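Local coordinates for protein 6-phosphogluconolactonase (Shewanella baltica, PDB 3NWP) that probably hydrolyses 6-phosphogluconolactone to 6-phosphogluconate, the second step of the oxidative pentose phosphate pathway, at residues Ile61-Asp65 with Val66-Leu70; Arg74-Glu77 with Ala78-Ala82; Arg86-Arg89 with Glu90-Gln94; Leu157-Ala161 with Leu162-Thr166. One frame throughout, in Å; residues are numbered along the deposited sequence. Where two conformers were deposited one is given.

Interaction 1 of 4, residues Ile61-Asp65 with Val66-Leu70; sequences IDWSD and VYITL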
loop_
_atom_site.group_PDB
_atom_site.type_symbol
_atom_site.label_atom_id
_atom_site.label_comp_id
_atom_site.label_asym_id
_atom_site.label_seq_id
_atom_site.Cartn_x
_atom_site.Cartn_y
_atom_site.Cartn_z
ATOM N N ILE A 61 13.953 -10.451 -11.361
ATOM C CA ILE A 61 13.797 -9.203 -12.117
ATOM C C ILE A 61 14.935 -8.280 -11.671
ATOM O O ILE A 61 15.695 -8.595 -10.715
ATOM C CB ILE A 61 12.391 -8.547 -11.865
ATOM C CG1 ILE A 61 12.184 -8.170 -10.409
ATOM C CG2 ILE A 61 11.260 -9.488 -12.379
ATOM C CD1 ILE A 61 10.986 -7.111 -10.158
ATOM N N ASP A 62 15.011 -7.127 -12.360
ATOM C CA ASP A 62 16.039 -6.124 -12.105
ATOM C C ASP A 62 15.712 -5.330 -10.820
ATOM O O ASP A 62 15.504 -4.111 -10.859
ATOM C CB ASP A 62 16.169 -5.199 -13.327
ATOM C CG ASP A 62 16.728 -5.852 -14.547
ATOM O OD1 ASP A 62 17.550 -6.802 -14.455
ATOM O OD2 ASP A 62 16.419 -5.412 -15.701
ATOM N N TRP A 63 15.725 -5.990 -9.656
ATOM C CA TRP A 63 15.395 -5.395 -8.374
ATOM C C TRP A 63 16.191 -4.144 -7.995
ATOM O O TRP A 63 15.693 -3.281 -7.283
ATOM C CB TRP A 63 15.457 -6.391 -7.216
ATOM C CG TRP A 63 14.292 -7.361 -7.127
ATOM C CD1 TRP A 63 14.323 -8.695 -7.380
ATOM C CD2 TRP A 63 12.927 -7.049 -6.784
ATOM N NE1 TRP A 63 13.073 -9.243 -7.185
ATOM C CE2 TRP A 63 12.200 -8.245 -6.826
ATOM C CE3 TRP A 63 12.269 -5.872 -6.424
ATOM C CZ2 TRP A 63 10.851 -8.289 -6.521
ATOM C CZ3 TRP A 63 10.918 -5.910 -6.131
ATOM C CH2 TRP A 63 10.211 -7.111 -6.197
ATOM N N SER A 64 17.450 -4.106 -8.467
ATOM C CA SER A 64 18.304 -2.965 -8.151
ATOM C C SER A 64 17.866 -1.675 -8.841
ATOM O O SER A 64 18.296 -0.583 -8.468
ATOM C CB SER A 64 19.809 -3.284 -8.434
ATOM O OG SER A 64 20.058 -3.516 -9.816
ATOM N N ASP A 65 16.983 -1.799 -9.810
ATOM C CA ASP A 65 16.412 -0.678 -10.531
ATOM C C ASP A 65 14.965 -0.444 -10.039
ATOM O O ASP A 65 14.238 0.319 -10.687
ATOM C CB ASP A 65 16.422 -0.931 -12.011
ATOM C CG ASP A 65 17.848 -1.058 -12.565
ATOM O OD1 ASP A 65 18.622 -0.135 -12.262
ATOM O OD2 ASP A 65 18.128 -2.018 -13.302
ATOM N N VAL A 66 14.589 -1.041 -8.906
ATOM C CA VAL A 66 13.215 -0.861 -8.328
ATOM C C VAL A 66 13.349 -0.099 -7.042
ATOM O O VAL A 66 14.098 -0.516 -6.114
ATOM C CB VAL A 66 12.490 -2.205 -8.097
ATOM C CG1 VAL A 66 11.070 -1.940 -7.461
ATOM C CG2 VAL A 66 12.419 -3.036 -9.380
ATOM N N TYR A 67 12.619 1.017 -6.931
ATOM C CA TYR A 67 12.506 1.798 -5.721
ATOM C C TYR A 67 11.279 1.352 -4.967
ATOM O O TYR A 67 10.214 1.195 -5.571
ATOM C CB TYR A 67 12.377 3.282 -6.057
ATOM C CG TYR A 67 13.606 3.926 -6.593
ATOM C CD1 TYR A 67 13.979 3.760 -7.904
ATOM C CD2 TYR A 67 14.315 4.831 -5.803
ATOM C CE1 TYR A 67 15.119 4.402 -8.418
ATOM C CE2 TYR A 67 15.440 5.479 -6.307
ATOM C CZ TYR A 67 15.831 5.246 -7.613
ATOM O OH TYR A 67 16.939 5.866 -8.149
ATOM N N ILE A 68 11.407 1.097 -3.658
ATOM C CA ILE A 68 10.308 0.589 -2.871
ATOM C C ILE A 68 10.048 1.456 -1.659
ATOM O O ILE A 68 10.973 1.938 -1.021
ATOM C CB ILE A 68 10.588 -0.832 -2.370
ATOM C CG1 ILE A 68 10.976 -1.764 -3.525
ATOM C CG2 ILE A 68 9.349 -1.349 -1.610
ATOM C CD1 ILE A 68 11.323 -3.218 -3.093
ATOM N N THR A 69 8.780 1.761 -1.394
ATOM C CA THR A 69 8.413 2.452 -0.177
ATOM C C THR A 69 7.105 1.875 0.389
ATOM O O THR A 69 6.570 0.884 -0.123
ATOM C CB THR A 69 8.371 3.985 -0.356
ATOM O OG1 THR A 69 8.362 4.622 0.945
ATOM C CG2 THR A 69 7.186 4.485 -1.193
ATOM N N LEU A 70 6.614 2.472 1.467
ATOM C CA LEU A 70 5.468 2.028 2.225
ATOM C C LEU A 70 4.247 2.893 1.962
ATOM O O LEU A 70 4.348 4.126 1.781
ATOM C CB LEU A 70 5.793 2.134 3.739
ATOM C CG LEU A 70 7.046 1.386 4.210
ATOM C CD1 LEU A 70 7.362 1.699 5.681
ATOM C CD2 LEU A 70 6.856 -0.118 3.994
#
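W63 and V66 meet through both backbone and side chain, where a short 3-10 segment (63-64) leads into strand 66-70. The polar part is a hydrogen bond from V66 N to W63 O, 3.0 Å long with an N-H...O angle of 151°; its donor stands 67° out of the W63 carbonyl plane. One residue earlier D65 N bonds to D62 O at 2.9 Å, so two successive bonds of three-residue span wind the chain tightly before it straightens.

The apolar part is built on the indole. W63 and V66 lie alongside each other and point the same way, with W63 CE3 4.0 Å from V66 CB. I68 comes in at a slant, its CD1 4.1 Å from W63 CZ3, so the six-membered ring spans two alternate residues on one side of the strand. I61 CD1 sits 3.7 Å above the indole plane and over its centre, as in a CH-pi contact. V66 holds CG1 anti to its backbone N (chi1 179°), which turns CG2 back toward the loop, 3.6 Å from D62 O.

The indole N-H is used by K59 O. L29 of helix 14-36 touches both I61 and W63, while the strand runs between parallel neighbours: V66 and I68 make backbone hydrogen bonds to K101 of strand 101-102, and Y67 to A39 and L41 of strand 39-43.

Interaction 2 of 4, residues Arg74-Glu77 with Ala78-Ala82; sequences RWVE and ADADA
A type I beta turn from E77 to A80 reverses the loop and brings A80 and A82 back against R74 and V76. The turn is closed by A80 N bonding to E77 O at 2.9 Å, with an N-H...O angle of 162°, the donor lying well above the carbonyl plane.

At the open end of the loop a side chain makes the link. R74 NH1 donates to A82 O over 2.9 Å at 156°, with A82 O at the guanidinium edge and close to its plane, while the donor is moderately tilted from the plane of the A82 carbonyl. The R74 chain bends at chi2 (76°), folding its methylenes round the same oxygen: CD is 3.3 Å from A82 O. Replacing R74 by a leucine would remove the donor, and the A82 carbonyl would probably lose this side-chain partner, weakening the tie between the two ends of the loop.

The loop leaves the C-terminal end of strand 66-74, a parallel neighbour of strand 39-43, and leads to helix 84-91; in Rossmann-like folds active sites gather at this end of the parallel strands. An inverse gamma turn centred on W75, with V76 N bonded to R74 O at 2.8 Å, starts the excursion. Between the two ties V76 fills the inside of the loop, its CG2 4.1 Å from A80 CB and 4.2 Å from A82 CB. H173 touches R74, V76 and A82. On the exposed outer side D79 OD1 approaches E77 CB at 3.4 Å, and the two carboxylates remain apart, with E77 OE1 4.9 Å from D79 OD1.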
loop_
_atom_site.group_PDB
_atom_site.type_symbol
_atom_site.label_atom_id
_atom_site.label_comp_id
_atom_site.label_asym_id
_atom_site.label_seq_id
_atom_site.Cartn_x
_atom_site.Cartn_y
_atom_site.Cartn_z
ATOM N N ARG A 74 3.631 3.248 11.071
ATOM C CA ARG A 74 3.365 3.610 12.469
ATOM C C ARG A 74 4.563 4.376 12.989
ATOM O O ARG A 74 5.737 4.026 12.701
ATOM C CB ARG A 74 3.147 2.355 13.301
ATOM C CG ARG A 74 1.852 1.575 13.021
ATOM C CD ARG A 74 1.916 0.769 11.717
ATOM N NE ARG A 74 0.727 -0.048 11.554
ATOM C CZ ARG A 74 0.487 -1.178 12.217
ATOM N NH1 ARG A 74 1.383 -1.698 13.074
ATOM N NH2 ARG A 74 -0.663 -1.817 12.012
ATOM N N TRP A 75 4.307 5.449 13.747
ATOM C CA TRP A 75 5.421 6.295 14.229
ATOM C C TRP A 75 6.051 5.657 15.495
ATOM O O TRP A 75 5.792 6.086 16.675
ATOM C CB TRP A 75 4.971 7.754 14.436
ATOM C CG TRP A 75 6.095 8.670 14.294
ATOM C CD1 TRP A 75 6.853 9.266 15.304
ATOM C CD2 TRP A 75 6.678 9.086 13.073
ATOM N NE1 TRP A 75 7.852 10.022 14.748
ATOM C CE2 TRP A 75 7.777 9.933 13.382
ATOM C CE3 TRP A 75 6.402 8.807 11.732
ATOM C CZ2 TRP A 75 8.574 10.491 12.413
ATOM C CZ3 TRP A 75 7.187 9.357 10.759
ATOM C CH2 TRP A 75 8.281 10.204 11.096
ATOM N N VAL A 76 6.844 4.614 15.239
ATOM C CA VAL A 76 7.506 3.806 16.230
ATOM C C VAL A 76 8.876 3.503 15.620
ATOM O O VAL A 76 9.082 3.702 14.408
ATOM C CB VAL A 76 6.760 2.498 16.528
ATOM C CG1 VAL A 76 5.321 2.728 17.140
ATOM C CG2 VAL A 76 6.699 1.603 15.262
ATOM N N GLU A 77 9.840 3.050 16.435
ATOM C CA GLU A 77 11.151 2.748 15.896
ATOM C C GLU A 77 11.052 1.693 14.800
ATOM O O GLU A 77 10.220 0.794 14.867
ATOM C CB GLU A 77 12.094 2.226 16.991
ATOM C CG GLU A 77 12.408 3.236 18.098
ATOM C CD GLU A 77 13.202 4.389 17.583
ATOM O OE1 GLU A 77 14.303 4.132 17.048
ATOM O OE2 GLU A 77 12.728 5.542 17.706
ATOM N N ALA A 78 11.974 1.760 13.853
ATOM C CA ALA A 78 11.917 0.905 12.667
ATOM C C ALA A 78 12.247 -0.555 12.957
ATOM O O ALA A 78 12.029 -1.410 12.095
ATOM C CB ALA A 78 12.823 1.471 11.556
ATOM N N ASP A 79 12.761 -0.853 14.157
ATOM C CA ASP A 79 12.928 -2.217 14.633
ATOM C C ASP A 79 11.869 -2.653 15.645
ATOM O O ASP A 79 11.934 -3.746 16.190
ATOM C CB ASP A 79 14.354 -2.401 15.199
ATOM C CG ASP A 79 14.623 -1.559 16.425
ATOM O OD1 ASP A 79 13.760 -0.747 16.860
ATOM O OD2 ASP A 79 15.737 -1.709 16.965
ATOM N N ALA A 80 10.826 -1.846 15.859
ATOM C CA ALA A 80 9.785 -2.231 16.788
ATOM C C ALA A 80 8.772 -3.197 16.188
ATOM O O ALA A 80 8.640 -3.289 14.960
ATOM C CB ALA A 80 9.049 -0.985 17.343
ATOM N N ASP A 81 8.056 -3.900 17.064
ATOM C CA ASP A 81 7.015 -4.839 16.667
ATOM C C ASP A 81 6.065 -4.204 15.649
ATOM O O ASP A 81 5.848 -4.735 14.563
ATOM C CB ASP A 81 6.207 -5.270 17.896
ATOM C CG ASP A 81 5.139 -6.297 17.569
ATOM O OD1 ASP A 81 5.469 -7.324 16.941
ATOM O OD2 ASP A 81 3.968 -6.081 17.956
ATOM N N ALA A 82 5.568 -3.020 15.991
ATOM C CA ALA A 82 4.539 -2.348 15.189
ATOM C C ALA A 82 5.041 -1.669 13.906
ATOM O O ALA A 82 4.230 -1.040 13.208
ATOM C CB ALA A 82 3.767 -1.335 16.084
#

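Interaction 3 of 4, residues Arg86-Arg89 with Glu90-Gln94; sequences RLVR and EHLLQ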
loop_
_atom_site.group_PDB
_atom_site.type_symbol
_atom_site.label_atom_id
_atom_site.label_comp_id
_atom_site.label_asym_id
_atom_site.label_seq_id
_atom_site.Cartn_x
_atom_site.Cartn_y
_atom_site.Cartn_z
ATOM N N ARG A 86 10.005 -2.681 9.525
ATOM C CA ARG A 86 10.614 -3.896 10.034
ATOM C C ARG A 86 10.134 -5.150 9.278
ATOM O O ARG A 86 10.953 -6.001 8.909
ATOM C CB ARG A 86 10.296 -4.054 11.494
ATOM C CG ARG A 86 10.826 -5.373 12.102
ATOM C CD ARG A 86 10.401 -5.595 13.554
ATOM N NE ARG A 86 8.957 -5.880 13.731
ATOM C CZ ARG A 86 8.373 -7.066 13.545
ATOM N NH1 ARG A 86 9.064 -8.109 13.101
ATOM N NH2 ARG A 86 7.082 -7.210 13.771
ATOM N N LEU A 87 8.819 -5.242 9.045
ATOM C CA LEU A 87 8.263 -6.383 8.310
ATOM C C LEU A 87 8.776 -6.439 6.865
ATOM O O LEU A 87 9.125 -7.522 6.354
ATOM C CB LEU A 87 6.720 -6.357 8.336
ATOM C CG LEU A 87 6.007 -6.599 9.656
ATOM C CD1 LEU A 87 4.492 -6.473 9.390
ATOM C CD2 LEU A 87 6.334 -7.954 10.241
ATOM N N VAL A 88 8.858 -5.296 6.188
ATOM C CA VAL A 88 9.331 -5.217 4.826
ATOM C C VAL A 88 10.819 -5.637 4.762
ATOM O O VAL A 88 11.240 -6.409 3.877
ATOM C CB VAL A 88 9.056 -3.816 4.210
ATOM C CG1 VAL A 88 9.782 -3.686 2.880
ATOM C CG2 VAL A 88 7.543 -3.617 4.093
ATOM N N ARG A 89 11.611 -5.172 5.715
ATOM C CA ARG A 89 13.026 -5.519 5.677
ATOM C C ARG A 89 13.206 -7.015 5.975
ATOM O O ARG A 89 14.108 -7.645 5.379
ATOM C CB ARG A 89 13.813 -4.661 6.664
ATOM C CG ARG A 89 13.963 -3.186 6.248
ATOM C CD ARG A 89 14.883 -2.425 7.179
ATOM N NE ARG A 89 15.024 -1.031 6.810
ATOM C CZ ARG A 89 15.736 -0.566 5.800
ATOM N NH1 ARG A 89 16.454 -1.377 5.007
ATOM N NH2 ARG A 89 15.765 0.735 5.592
ATOM N N GLU A 90 12.416 -7.571 6.871
ATOM C CA GLU A 90 12.598 -8.968 7.207
ATOM C C GLU A 90 12.206 -9.887 6.072
ATOM O O GLU A 90 12.917 -10.883 5.803
ATOM C CB GLU A 90 11.837 -9.382 8.460
ATOM C CG GLU A 90 12.354 -8.725 9.740
ATOM C CD GLU A 90 11.685 -9.233 11.031
ATOM O OE1 GLU A 90 11.769 -8.524 12.074
ATOM O OE2 GLU A 90 11.090 -10.337 11.000
ATOM N N HIS A 91 11.079 -9.577 5.417
ATOM C CA HIS A 91 10.457 -10.497 4.488
ATOM C C HIS A 91 10.595 -10.174 3.001
ATOM O O HIS A 91 10.639 -11.106 2.202
ATOM C CB HIS A 91 8.967 -10.652 4.810
ATOM C CG HIS A 91 8.712 -11.179 6.179
ATOM N ND1 HIS A 91 8.836 -12.522 6.487
ATOM C CD2 HIS A 91 8.398 -10.551 7.334
ATOM C CE1 HIS A 91 8.595 -12.693 7.779
ATOM N NE2 HIS A 91 8.326 -11.516 8.318
ATOM N N LEU A 92 10.572 -8.893 2.607
ATOM C CA LEU A 92 10.684 -8.523 1.202
ATOM C C LEU A 92 12.141 -8.288 0.754
ATOM O O LEU A 92 12.528 -8.706 -0.322
ATOM C CB LEU A 92 9.783 -7.305 0.884
ATOM C CG LEU A 92 9.802 -6.784 -0.562
ATOM C CD1 LEU A 92 9.280 -7.893 -1.484
ATOM C CD2 LEU A 92 8.890 -5.520 -0.690
ATOM N N LEU A 93 12.914 -7.558 1.570
ATOM C CA LEU A 93 14.232 -7.086 1.155
ATOM C C LEU A 93 15.253 -8.190 1.482
ATOM O O LEU A 93 16.172 -8.033 2.329
ATOM C CB LEU A 93 14.570 -5.807 1.873
ATOM C CG LEU A 93 13.623 -4.648 1.638
ATOM C CD1 LEU A 93 14.213 -3.395 2.331
ATOM C CD2 LEU A 93 13.438 -4.353 0.128
ATOM N N GLN A 94 15.009 -9.326 0.854
ATOM C CA GLN A 94 15.770 -10.574 1.083
ATOM C C GLN A 94 15.999 -11.217 -0.287
ATOM O O GLN A 94 15.369 -10.862 -1.283
ATOM C CB GLN A 94 14.956 -11.510 1.964
ATOM C CG GLN A 94 14.650 -10.977 3.387
ATOM C CD GLN A 94 15.885 -10.864 4.254
ATOM O OE1 GLN A 94 16.832 -11.632 4.093
ATOM N NE2 GLN A 94 15.906 -9.898 5.147
HETATM O O HOH W 1 16.729 -6.573 4.637
#
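R86 and E90, one helical turn apart, cross at a slant, with guanidinium and carboxylate planes 58° apart. R86 NH1 forms a salt bridge to E90 OE1 at 2.9 Å: the oxygen lies in the guanidinium plane, yet is itself met from above the carboxylate, 50° out of its plane. E90 was modelled in two conformers and the bridge is described for one, so its permanence is doubtful. A bend at chi3 (70°) turns the R86 guanidinium aside, and NE and NH2 reach A80 O and D81 O.

V88 and L92 lie side by side, V88 CG1 being 4.1 Å from L92 CD2. R89 crosses L93 at an angle, with R89 CG 3.9 Å from L93 CD1, while its charged end pairs with E85. Q94 doubles back: its NE2 donates to R89 O at 2.9 Å, lying in the carbonyl plane, and a water bridges R89 O to L93 O.

Were R86 a methionine, E90 in this conformer would probably lose its charge partner, and the A80 and D81 carbonyls their guanidinium donors.

Helix 84-91 belongs to the beta-alpha-beta unit 66-74, 84-91, 101-102, and V88, R89 and L93 all touch F102. V88 O keeps its i+4 donor L92 N at 2.9 Å and gains L93 N at 3.1 Å; R89 O, thus deprived of L93 N, is served by the Q94 amide and water.

Interaction 4 of 4, residues Leu157-Ala161 with Leu162-Thr166; sequences LTTQA and LCVAT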
loop_
_atom_site.group_PDB
_atom_site.type_symbol
_atom_site.label_atom_id
_atom_site.label_comp_id
_atom_site.label_asym_id
_atom_site.label_seq_id
_atom_site.Cartn_x
_atom_site.Cartn_y
_atom_site.Cartn_z
ATOM N N LEU A 157 -7.080 12.814 2.083
ATOM C CA LEU A 157 -7.856 12.621 0.835
ATOM C C LEU A 157 -7.713 13.744 -0.169
ATOM O O LEU A 157 -8.057 13.580 -1.335
ATOM C CB LEU A 157 -9.343 12.381 1.164
ATOM C CG LEU A 157 -9.630 11.136 1.995
ATOM C CD1 LEU A 157 -11.110 11.106 2.291
ATOM C CD2 LEU A 157 -9.126 9.839 1.253
ATOM N N THR A 158 -7.259 14.928 0.290
ATOM C CA THR A 158 -7.254 16.111 -0.570
ATOM C C THR A 158 -5.922 16.886 -0.732
ATOM O O THR A 158 -5.792 17.699 -1.684
ATOM C CB THR A 158 -8.381 17.087 -0.148
ATOM O OG1 THR A 158 -8.125 17.540 1.185
ATOM C CG2 THR A 158 -9.761 16.413 -0.232
ATOM N N THR A 159 -4.937 16.576 0.087
ATOM C CA THR A 159 -3.631 17.198 -0.006
ATOM C C THR A 159 -2.931 16.861 -1.301
ATOM O O THR A 159 -3.172 15.789 -1.897
ATOM C CB THR A 159 -2.755 16.844 1.168
ATOM O OG1 THR A 159 -1.589 17.687 1.161
ATOM C CG2 THR A 159 -2.272 15.358 1.126
ATOM N N GLN A 160 -2.089 17.779 -1.762
ATOM C CA GLN A 160 -1.124 17.450 -2.819
ATOM C C GLN A 160 0.201 17.017 -2.301
ATOM O O GLN A 160 1.044 16.566 -3.101
ATOM C CB GLN A 160 -0.974 18.669 -3.760
ATOM C CG GLN A 160 -2.235 19.017 -4.543
ATOM C CD GLN A 160 -2.568 17.923 -5.552
ATOM O OE1 GLN A 160 -3.641 17.348 -5.517
ATOM N NE2 GLN A 160 -1.590 17.544 -6.326
ATOM N N ALA A 161 0.445 17.076 -0.978
ATOM C CA ALA A 161 1.683 16.554 -0.439
ATOM C C ALA A 161 1.720 15.036 -0.600
ATOM O O ALA A 161 0.678 14.394 -0.603
ATOM C CB ALA A 161 1.842 16.896 1.043
ATOM N N LEU A 162 2.895 14.480 -0.713
ATOM C CA LEU A 162 3.004 13.036 -0.890
ATOM C C LEU A 162 2.625 12.228 0.345
ATOM O O LEU A 162 2.177 11.090 0.217
ATOM C CB LEU A 162 4.421 12.642 -1.354
ATOM C CG LEU A 162 4.763 13.077 -2.793
ATOM C CD1 LEU A 162 6.262 12.682 -2.957
ATOM C CD2 LEU A 162 3.903 12.375 -3.875
ATOM N N CYS A 163 2.864 12.786 1.539
ATOM C CA CYS A 163 2.498 12.084 2.768
ATOM C C CYS A 163 2.134 13.072 3.856
ATOM O O CYS A 163 2.582 14.229 3.854
ATOM C CB CYS A 163 3.536 11.104 3.184
ATOM S SG CYS A 163 5.163 11.777 3.354
ATOM N N VAL A 164 1.278 12.600 4.749
ATOM C CA VAL A 164 0.764 13.411 5.837
ATOM C C VAL A 164 0.620 12.566 7.065
ATOM O O VAL A 164 0.569 11.332 6.985
ATOM C CB VAL A 164 -0.556 14.073 5.536
ATOM C CG1 VAL A 164 -0.436 15.042 4.335
ATOM C CG2 VAL A 164 -1.684 13.073 5.359
ATOM N N ALA A 165 0.539 13.232 8.221
ATOM C CA ALA A 165 0.302 12.519 9.459
ATOM C C ALA A 165 -1.153 12.270 9.655
ATOM O O ALA A 165 -2.009 13.075 9.307
ATOM C CB ALA A 165 0.864 13.340 10.701
ATOM N N THR A 166 -1.480 11.151 10.290
ATOM C CA THR A 166 -2.838 10.901 10.741
ATOM C C THR A 166 -2.833 10.235 12.122
ATOM O O THR A 166 -1.851 9.576 12.502
ATOM C CB THR A 166 -3.700 10.007 9.765
ATOM O OG1 THR A 166 -3.232 8.656 9.838
ATOM C CG2 THR A 166 -3.639 10.551 8.322
#
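T159 OG1 accepts a hydrogen bond from A161 N, 3.0 Å long with an N-H...O angle of 161°, which makes residues 159-161 an ST turn. T159 is the first residue to leave helical geometry after helix 153-158, so its hydroxyl serves the chain just as it leaves the helix on its way to strand 163-166.

The same torsion aims the other branch of the threonine. With OG1 anti to the backbone N (chi1 -169°), CG2 takes the crowded position between N and the carbonyl carbon and faces the strand. It meets V164 tip to tip, T159 CG2 lying 3.7 Å from V164 CG1. A161 CB adds a looser touch to that methyl, 4.4 Å from V164 CG1, and lies 3.9 Å from C163 O. V164 keeps CG1 anti to its own carbonyl carbon (chi1 -62°), where both loop residues can reach it.

This is a helix-loop-strand connection. V164 also rests on N155 and A156 of helix 153-158, whereas C163, the residue before it, packs on A119 and A120 of helix 112-122. The strand runs antiparallel to strand 175-178, with backbone bonds from V164 to T177 and from T166 to R175; S179 bonds to the backbone of L162.

No hydrogen bond joins 157-161 to 162-166, so methyl contacts alone tie the loop to V164. Two loop carbonyls find partners elsewhere: S181 OG bonds to T159 O and S179 OG to A161 O. The threonine therefore divides its work, the hydroxyl setting the turn and the methyl meeting the buried valine.

In the fold
Interactions 1, 2 and 3 follow one another through a beta-alpha unit: strand 66-74, the loop after it and helix 84-91. The strand of interaction 1 packs on the helix of interaction 3, L70 CD2 lying 3.6 Å from V88 CG2 and I68 CD1 4.0 Å from L93 CD2. Interaction 2 joins interaction 3 through R86, whose NE is 2.9 Å from A80 O; their centres are about 13 Å apart. Interaction 4 lies about 23 Å from interaction 1, centre to centre, but both reach one sheet, strand 175-178 pairing antiparallel with 66-74 and 163-166. These contacts do not locate the active site, which probably, as in related folds, lies at the parallel strands' C-terminal ends, near interaction 2.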